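Local coordinates for protein mannan endo-1,4-beta-mannosidase (Cryptopygus antarcticus, PDB 4OOU) that hydrolyses internal beta-1,4-mannosidic linkages in mannans such as locust bean gum and konjac, releasing mainly mannobiose and mannotriose from short oligosaccharides, at residues W46-Y49 against G50-G54. Residues are numbered along the deposited sequence; the frame is centred on the assembly and turned at random.
Sequences WRSY and GSDFG
Asp52 sets its carboxylate against the backbone of Trp46, Arg47 and Ser48, in the loop between strand 35-43 and helix 58-74 of this family 5 TIM barrel. Start at Asp52 CB, which passes 4.1 Å from Ser48 O; Asp52 CG then lies 3.4 Å from the same Ser48 O. With CG anti to the carbonyl carbon (chi1 -82°), the carboxylate reaches back to the amides of Arg47 and Ser48. Asp52 OD1 accepts from Ser48 N at 2.8 Å, a nearly straight bond (162°) that arrives on the syn side, somewhat out of the carboxylate plane. The same oxygen takes a longer bond from Arg47 N, and Asp52 OD2 accepts from Arg47 N at 3.2 Å; both use their syn lone pairs, a bifurcated hydrogen bond from one N-H. Asp52 OD2 also lies 3.4 Å from Trp46 CB.

Between these residues the chain reverses in a type II beta turn from Ser48 to Ser51, closed by Ser51 N to Ser48 O at 3.1 Å, the donor standing well above the carbonyl plane. Gly50 has phi 90°, where a CB would jam against Tyr49 O. Ahead of it, Tyr49 lays CD1 3.5 Å above the centre of the Trp46 ring, while its hydroxyl bonds to Glu87 and Asn133. Trp46 packs edge-to-face on the substrate-binding Trp83 and also lies close to Trp341, another substrate-binding residue.

The Arg47 guanidinium bonds to Asn61 of helix 58-74; its charged atoms do not touch the carboxylate, which backbone N-H groups hold instead. An alanine in place of Asp52 would remove both acceptors and would probably leave the Arg47 and Ser48 amides without their mates, freeing the loop to shift. Two amides converging on one anion should favour its ionised form, and they tie this part of the loop to the backbone next to Trp46.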
ATOM      1  N   TRP A  46      -2.456   9.922  -6.656  1.00 31.24           N
ATOM      2  CA  TRP A  46      -1.853  11.236  -6.506  1.00 31.65           C
ATOM      3  C   TRP A  46      -2.725  12.266  -7.222  1.00 31.32           C
ATOM      4  O   TRP A  46      -3.716  11.934  -7.855  1.00 30.43           O
ATOM      5  CB  TRP A  46      -0.430  11.223  -7.055  1.00 33.48           C
ATOM      6  CG  TRP A  46      -0.370  10.809  -8.475  1.00 35.66           C
ATOM      7  CD1 TRP A  46      -0.616  11.596  -9.561  1.00 37.41           C
ATOM      8  CD2 TRP A  46      -0.084   9.505  -8.977  1.00 37.91           C
ATOM      9  NE1 TRP A  46      -0.482  10.867 -10.712  1.00 39.10           N
ATOM     10  CE2 TRP A  46      -0.152   9.577 -10.387  1.00 38.55           C
ATOM     11  CE3 TRP A  46       0.237   8.276  -8.379  1.00 39.40           C
ATOM     12  CZ2 TRP A  46       0.079   8.462 -11.217  1.00 36.40           C
ATOM     13  CZ3 TRP A  46       0.491   7.166  -9.214  1.00 38.60           C
ATOM     14  CH2 TRP A  46       0.411   7.281 -10.619  1.00 37.56           C
ATOM     15  N   ARG A  47      -2.388  13.524  -7.066  1.00 34.10           N
ATOM     16  CA  ARG A  47      -2.963  14.577  -7.891  1.00 37.83           C
ATOM     17  C   ARG A  47      -1.805  15.049  -8.774  1.00 34.71           C
ATOM     18  O   ARG A  47      -1.862  14.980  -9.995  1.00 35.66           O
ATOM     19  CB  ARG A  47      -3.536  15.663  -6.968  1.00 39.95           C
ATOM     20  CG  ARG A  47      -3.736  17.041  -7.572  1.00 43.40           C
ATOM     21  CD  ARG A  47      -4.664  17.048  -8.768  1.00 46.19           C
ATOM     22  NE  ARG A  47      -5.281  18.355  -9.096  1.00 58.23           N
ATOM     23  CZ  ARG A  47      -4.753  19.585  -8.927  1.00 66.99           C
ATOM     24  NH1 ARG A  47      -3.529  19.824  -8.415  1.00 65.58           N
ATOM     25  NH2 ARG A  47      -5.487  20.628  -9.285  1.00 67.31           N
ATOM     26  N   SER A  48      -0.734  15.452  -8.108  1.00 32.32           N
ATOM     27  CA  SER A  48       0.559  15.664  -8.719  1.00 33.85           C
ATOM     28  C   SER A  48       1.609  14.624  -8.276  1.00 34.05           C
ATOM     29  O   SER A  48       1.908  14.502  -7.072  1.00 34.93           O
ATOM     30  CB  SER A  48       1.044  17.066  -8.380  1.00 31.96           C
ATOM     31  OG  SER A  48       0.108  18.014  -8.817  1.00 28.69           O
ATOM     32  N   TYR A  49       2.182  13.921  -9.261  1.00 32.76           N
ATOM     33  CA  TYR A  49       2.933  12.664  -9.025  1.00 33.42           C
ATOM     34  C   TYR A  49       4.197  12.850  -8.250  1.00 31.15           C
ATOM     35  O   TYR A  49       5.208  13.195  -8.810  1.00 34.45           O
ATOM     36  CB  TYR A  49       3.248  11.996 -10.380  1.00 35.23           C
ATOM     37  CG  TYR A  49       4.052  10.695 -10.349  1.00 35.46           C
ATOM     38  CD1 TYR A  49       3.501   9.498  -9.852  1.00 33.39           C
ATOM     39  CD2 TYR A  49       5.347  10.647 -10.879  1.00 33.27           C
ATOM     40  CE1 TYR A  49       4.238   8.305  -9.854  1.00 35.48           C
ATOM     41  CE2 TYR A  49       6.066   9.459 -10.903  1.00 34.66           C
ATOM     42  CZ  TYR A  49       5.531   8.290 -10.384  1.00 34.87           C
ATOM     43  OH  TYR A  49       6.298   7.121 -10.401  1.00 34.60           O
ATOM     44  N   GLY A  50       4.153  12.639  -6.949  1.00 33.39           N
ATOM     45  CA  GLY A  50       5.356  12.802  -6.141  1.00 35.48           C
ATOM     46  C   GLY A  50       5.551  14.196  -5.585  1.00 38.49           C
ATOM     47  O   GLY A  50       6.437  14.373  -4.740  1.00 43.69           O
ATOM     48  N   SER A  51       4.737  15.168  -6.042  1.00 38.95           N
ATOM     49  CA  SER A  51       4.703  16.540  -5.477  1.00 40.34           C
ATOM     50  C   SER A  51       3.387  17.000  -4.759  1.00 40.74           C
ATOM     51  O   SER A  51       3.070  18.195  -4.735  1.00 40.54           O
ATOM     52  CB  SER A  51       5.100  17.565  -6.539  1.00 39.80           C
ATOM     53  OG  SER A  51       4.219  17.563  -7.630  1.00 39.24           O
ATOM     54  N   ASP A  52       2.665  16.071  -4.136  1.00 38.57           N
ATOM     55  CA  ASP A  52       1.415  16.385  -3.475  1.00 38.65           C
ATOM     56  C   ASP A  52       1.673  16.992  -2.129  1.00 39.43           C
ATOM     57  O   ASP A  52       0.973  17.903  -1.721  1.00 42.75           O
ATOM     58  CB  ASP A  52       0.583  15.136  -3.246  1.00 41.28           C
ATOM     59  CG  ASP A  52      -0.204  14.712  -4.468  1.00 41.02           C
ATOM     60  OD1 ASP A  52      -0.561  15.571  -5.296  1.00 38.05           O
ATOM     61  OD2 ASP A  52      -0.469  13.491  -4.568  1.00 41.47           O
ATOM     62  N   PHE A  53       2.653  16.430  -1.429  1.00 39.23           N
ATOM     63  CA  PHE A  53       3.100  16.913  -0.146  1.00 36.04           C
ATOM     64  C   PHE A  53       4.588  17.334  -0.155  1.00 40.47           C
ATOM     65  O   PHE A  53       5.422  16.726  -0.866  1.00 37.67           O
ATOM     66  CB  PHE A  53       2.957  15.791   0.847  1.00 38.26           C
ATOM     67  CG  PHE A  53       1.661  15.057   0.756  1.00 37.47           C
ATOM     68  CD1 PHE A  53       0.562  15.473   1.498  1.00 33.88           C
ATOM     69  CD2 PHE A  53       1.554  13.923  -0.046  1.00 38.59           C
ATOM     70  CE1 PHE A  53      -0.623  14.779   1.423  1.00 36.44           C
ATOM     71  CE2 PHE A  53       0.368  13.217  -0.127  1.00 38.45           C
ATOM     72  CZ  PHE A  53      -0.724  13.643   0.614  1.00 38.52           C
ATOM     73  N   GLY A  54       4.915  18.337   0.668  1.00 37.66           N
ATOM     74  CA  GLY A  54       6.270  18.895   0.749  1.00 39.27           C
ATOM     75  C   GLY A  54       6.418  20.140  -0.108  1.00 39.35           C
ATOM     76  O   GLY A  54       5.615  20.343  -1.051  1.00 39.46           O
TER